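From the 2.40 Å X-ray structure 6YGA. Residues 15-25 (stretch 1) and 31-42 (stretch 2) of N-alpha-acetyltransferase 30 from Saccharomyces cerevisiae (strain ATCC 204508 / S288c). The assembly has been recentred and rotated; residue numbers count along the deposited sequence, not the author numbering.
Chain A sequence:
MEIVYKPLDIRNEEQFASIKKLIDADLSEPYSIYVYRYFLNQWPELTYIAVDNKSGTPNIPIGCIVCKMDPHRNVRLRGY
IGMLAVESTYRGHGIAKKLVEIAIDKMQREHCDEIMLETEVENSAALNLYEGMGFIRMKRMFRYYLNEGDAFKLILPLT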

# COMPACT_ATOMS: atom_id res chain seq x y z
N GLN A 15 12.14 21.81 -29.92
CA GLN A 15 10.84 21.59 -29.30
C GLN A 15 10.90 20.44 -28.31
O GLN A 15 10.35 20.51 -27.21
CB GLN A 15 9.80 21.33 -30.39
CG GLN A 15 8.38 21.74 -30.04
CD GLN A 15 7.41 21.46 -31.18
OE1 GLN A 15 7.07 20.31 -31.45
NE2 GLN A 15 6.98 22.52 -31.85
N PHE A 16 11.59 19.36 -28.70
CA PHE A 16 11.80 18.22 -27.81
C PHE A 16 12.45 18.64 -26.50
O PHE A 16 11.96 18.31 -25.41
CB PHE A 16 12.66 17.17 -28.53
CG PHE A 16 12.66 15.81 -27.87
CD1 PHE A 16 13.33 15.60 -26.67
CD2 PHE A 16 12.03 14.74 -28.48
CE1 PHE A 16 13.34 14.35 -26.08
CE2 PHE A 16 12.04 13.49 -27.89
CZ PHE A 16 12.69 13.29 -26.69
N ALA A 17 13.56 19.37 -26.59
CA ALA A 17 14.30 19.74 -25.38
C ALA A 17 13.47 20.65 -24.49
O ALA A 17 13.56 20.57 -23.26
CB ALA A 17 15.62 20.40 -25.75
N SER A 18 12.66 21.53 -25.08
CA SER A 18 11.86 22.46 -24.29
C SER A 18 10.82 21.72 -23.46
O SER A 18 10.52 22.12 -22.33
CB SER A 18 11.19 23.48 -25.20
OG SER A 18 12.09 23.98 -26.17
N ILE A 19 10.26 20.64 -24.01
CA ILE A 19 9.30 19.83 -23.26
C ILE A 19 9.96 19.19 -22.05
O ILE A 19 9.38 19.13 -20.96
CB ILE A 19 8.67 18.77 -24.19
CG1 ILE A 19 7.87 19.45 -25.31
CG2 ILE A 19 7.80 17.80 -23.41
CD1 ILE A 19 7.43 18.50 -26.40
N LYS A 20 11.19 18.69 -22.23
CA LYS A 20 11.91 18.08 -21.12
C LYS A 20 12.15 19.08 -19.99
O LYS A 20 12.02 18.74 -18.81
CB LYS A 20 13.23 17.48 -21.61
CG LYS A 20 14.25 17.23 -20.51
CD LYS A 20 15.13 16.03 -20.82
CE LYS A 20 16.01 15.71 -19.63
NZ LYS A 20 16.61 14.35 -19.73
N LYS A 21 12.50 20.32 -20.34
CA LYS A 21 12.76 21.33 -19.32
C LYS A 21 11.50 21.64 -18.52
O LYS A 21 11.55 21.78 -17.29
CB LYS A 21 13.30 22.60 -19.97
CG LYS A 21 13.88 23.60 -18.97
CD LYS A 21 15.13 23.04 -18.30
CE LYS A 21 15.84 24.09 -17.46
NZ LYS A 21 17.17 23.63 -16.97
N LEU A 22 10.35 21.76 -19.20
CA LEU A 22 9.10 22.05 -18.50
C LEU A 22 8.76 20.94 -17.51
O LEU A 22 8.48 21.21 -16.34
CB LEU A 22 7.97 22.21 -19.52
CG LEU A 22 7.80 23.55 -20.22
CD1 LEU A 22 6.63 23.48 -21.19
CD2 LEU A 22 7.58 24.66 -19.21
N ILE A 23 8.76 19.69 -17.97
CA ILE A 23 8.32 18.58 -17.14
C ILE A 23 9.29 18.36 -15.97
O ILE A 23 8.87 18.05 -14.86
CB ILE A 23 8.15 17.31 -18.00
CG1 ILE A 23 7.00 17.50 -18.99
CG2 ILE A 23 7.92 16.09 -17.13
CD1 ILE A 23 6.85 16.37 -19.99
N ASP A 24 10.59 18.55 -16.21
CA ASP A 24 11.58 18.28 -15.16
C ASP A 24 11.48 19.27 -14.01
O ASP A 24 11.79 18.92 -12.87
CB ASP A 24 12.99 18.29 -15.75
CG ASP A 24 13.33 17.02 -16.50
OD1 ASP A 24 12.65 16.00 -16.27
OD2 ASP A 24 14.27 17.05 -17.32
N ALA A 25 11.07 20.51 -14.29
CA ALA A 25 10.97 21.51 -13.23
C ALA A 25 9.95 21.11 -12.17
O ALA A 25 10.16 21.35 -10.97
CB ALA A 25 10.62 22.87 -13.82
N TYR A 31 12.99 12.34 -15.14
CA TYR A 31 12.96 11.30 -16.16
C TYR A 31 14.21 11.38 -17.02
O TYR A 31 14.75 12.46 -17.27
CB TYR A 31 11.72 11.43 -17.05
CG TYR A 31 10.41 11.35 -16.30
CD1 TYR A 31 10.29 10.59 -15.15
CD2 TYR A 31 9.29 12.05 -16.74
CE1 TYR A 31 9.10 10.51 -14.46
CE2 TYR A 31 8.09 11.98 -16.06
CZ TYR A 31 8.00 11.21 -14.91
OH TYR A 31 6.82 11.13 -14.22
N SER A 32 14.68 10.22 -17.47
CA SER A 32 15.80 10.18 -18.38
C SER A 32 15.34 10.56 -19.79
O SER A 32 14.15 10.67 -20.07
CB SER A 32 16.47 8.81 -18.39
OG SER A 32 15.66 7.84 -19.04
N ILE A 33 16.31 10.75 -20.68
CA ILE A 33 15.99 11.04 -22.08
C ILE A 33 15.16 9.91 -22.68
O ILE A 33 14.25 10.15 -23.48
CB ILE A 33 17.29 11.29 -22.88
CG1 ILE A 33 17.90 12.64 -22.50
CG2 ILE A 33 17.02 11.23 -24.39
CD1 ILE A 33 19.16 12.98 -23.28
N TYR A 34 15.45 8.67 -22.29
CA TYR A 34 14.74 7.53 -22.86
C TYR A 34 13.36 7.32 -22.26
O TYR A 34 12.56 6.57 -22.84
CB TYR A 34 15.59 6.27 -22.73
CG TYR A 34 16.55 6.13 -23.88
CD1 TYR A 34 16.17 5.47 -25.04
CD2 TYR A 34 17.82 6.69 -23.83
CE1 TYR A 34 17.03 5.36 -26.11
CE2 TYR A 34 18.69 6.58 -24.89
CZ TYR A 34 18.30 5.91 -26.03
OH TYR A 34 19.17 5.80 -27.08
N VAL A 35 13.04 7.97 -21.14
CA VAL A 35 11.65 8.06 -20.72
C VAL A 35 10.86 8.91 -21.71
O VAL A 35 9.76 8.53 -22.15
CB VAL A 35 11.54 8.62 -19.30
CG1 VAL A 35 10.09 8.68 -18.86
CG2 VAL A 35 12.36 7.79 -18.33
N TYR A 36 11.43 10.05 -22.11
CA TYR A 36 10.76 10.92 -23.08
C TYR A 36 10.74 10.28 -24.46
O TYR A 36 9.79 10.47 -25.22
CB TYR A 36 11.46 12.27 -23.13
CG TYR A 36 11.33 13.08 -21.87
CD1 TYR A 36 10.19 13.84 -21.63
CD2 TYR A 36 12.33 13.09 -20.91
CE1 TYR A 36 10.05 14.58 -20.47
CE2 TYR A 36 12.21 13.83 -19.75
CZ TYR A 36 11.07 14.57 -19.53
OH TYR A 36 10.93 15.31 -18.38
N ARG A 37 11.77 9.51 -24.80
CA ARG A 37 11.83 8.89 -26.11
C ARG A 37 10.86 7.71 -26.21
O ARG A 37 10.38 7.39 -27.30
CB ARG A 37 13.26 8.45 -26.41
CG ARG A 37 13.59 8.46 -27.88
CD ARG A 37 15.00 8.95 -28.13
NE ARG A 37 15.11 10.40 -28.04
CZ ARG A 37 14.86 11.23 -29.04
NH1 ARG A 37 14.46 10.76 -30.22
NH2 ARG A 37 15.00 12.54 -28.88
N TYR A 38 10.56 7.07 -25.08
CA TYR A 38 9.56 6.00 -25.07
C TYR A 38 8.18 6.55 -25.42
O TYR A 38 7.41 5.91 -26.14
CB TYR A 38 9.54 5.32 -23.70
CG TYR A 38 8.26 4.58 -23.37
CD1 TYR A 38 7.99 3.34 -23.92
CD2 TYR A 38 7.33 5.13 -22.50
CE1 TYR A 38 6.83 2.66 -23.62
CE2 TYR A 38 6.16 4.46 -22.19
CZ TYR A 38 5.92 3.22 -22.75
OH TYR A 38 4.76 2.56 -22.44
N PHE A 39 7.85 7.74 -24.91
CA PHE A 39 6.56 8.35 -25.21
C PHE A 39 6.55 8.98 -26.60
O PHE A 39 5.69 8.66 -27.43
CB PHE A 39 6.22 9.41 -24.16
CG PHE A 39 5.59 8.86 -22.91
CD1 PHE A 39 4.23 8.59 -22.87
CD2 PHE A 39 6.34 8.62 -21.77
CE1 PHE A 39 3.63 8.09 -21.72
CE2 PHE A 39 5.75 8.12 -20.62
CZ PHE A 39 4.40 7.86 -20.60
N LEU A 40 7.50 9.88 -26.88
CA LEU A 40 7.37 10.77 -28.02
C LEU A 40 7.68 10.09 -29.35
O LEU A 40 7.09 10.45 -30.38
CB LEU A 40 8.27 12.00 -27.84
CG LEU A 40 7.68 13.19 -27.07
CD1 LEU A 40 7.28 12.83 -25.64
CD2 LEU A 40 8.68 14.35 -27.07
N ASN A 41 8.59 9.13 -29.36
CA ASN A 41 8.91 8.45 -30.61
C ASN A 41 7.85 7.43 -31.01
O ASN A 41 7.58 7.25 -32.20
CB ASN A 41 10.29 7.79 -30.51
CG ASN A 41 11.42 8.78 -30.66
OD1 ASN A 41 11.51 9.75 -29.90
ND2 ASN A 41 12.28 8.55 -31.63
N GLN A 42 7.22 6.78 -30.03
CA GLN A 42 6.23 5.76 -30.33
C GLN A 42 4.81 6.31 -30.41
O GLN A 42 3.99 5.78 -31.18
CB GLN A 42 6.31 4.64 -29.29
CG GLN A 42 7.69 3.98 -29.24
CD GLN A 42 7.76 2.81 -28.29
OE1 GLN A 42 7.42 2.93 -27.11
NE2 GLN A 42 8.21 1.67 -28.79

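This is a helix-against-helix contact built on two aromatic anchors, Tyr36 and Phe16, each reaching across to the opposing stretch, with one hydrogen bond and one cation-on-ring stack adding polar definition to an otherwise apolar seam. The helix of stretch 1 and the one that begins at Ile33 run at 117° to each other, their axes no nearer than 11.2 Å, a spacing that leaves room for large side chains between the backbones; 562 Å² is buried in all.

Tyr36 is the central knob. Its CA-to-CB bond points toward the first helix, and with chi1 in the m well the ring enters a hole formed by Phe16, Lys20, Ile23 and Asp24. Three of these four neighbours meet the ring or its hydroxyl, while Phe16 CZ packs 3.9 Å from Tyr36 CB at its base. Lys20 CB lies over one face, 4.3 Å from the centroid of the Tyr36 ring and 15° off its normal, a CH-pi contact made by the aliphatic start of a charged residue. At the ring edge, Ile23 CD1 packs 3.7 Å from Tyr36 CE1. At the tip, Tyr36 OH donates a hydrogen bond of 2.8 Å to Asp24 OD1. Tyrosine suits this place because it fills the hole with an apolar ring and still presents a donor at its far end; aspartate, whose CA-to-CB bond points sideways, needs only a short side chain to bring its carboxylate to that donor.

Phe16 is the reciprocal anchor, also pointing toward its partner and covered over 116 Å², nearly matching the 114 Å² of Tyr36. The guanidinium of Arg37 lies flat on its ring, centres 4.3 Å apart and planes at 16°, with Arg37 NH2 3.3 Å from Phe16 CE2. Arginine fits because its planar, delocalised end can cover an aromatic face, and although its CA-to-CB bond points sideways, the end of the chain comes nearer. Leu40 supplies the apolar complement: Leu40 CD2 is 3.6 Å from Phe16 CE2 and 4.4 Å from Ile19 CD1, so one branched residue meets two side chains about a helical turn apart.

Toward the start of stretch 2 the packing thins. Ile23 CG2 reaches Tyr31 CE2 at 4.3 Å, while the extended Lys20 chain carries Lys20 NZ to within 3.5 Å of Ile33 CG1; that amine is hydrogen-bonded elsewhere in the structure. Ser32 turns away from the contact and caps its own helix, Ser32 OG accepting weak bonds from Tyr34 N and Val35 N, both 3.4 Å long. The rule is economical: large rings fill the gap, aliphatic groups pack around them, and the hydroxyl of Tyr36 is met by the carboxylate of Asp24.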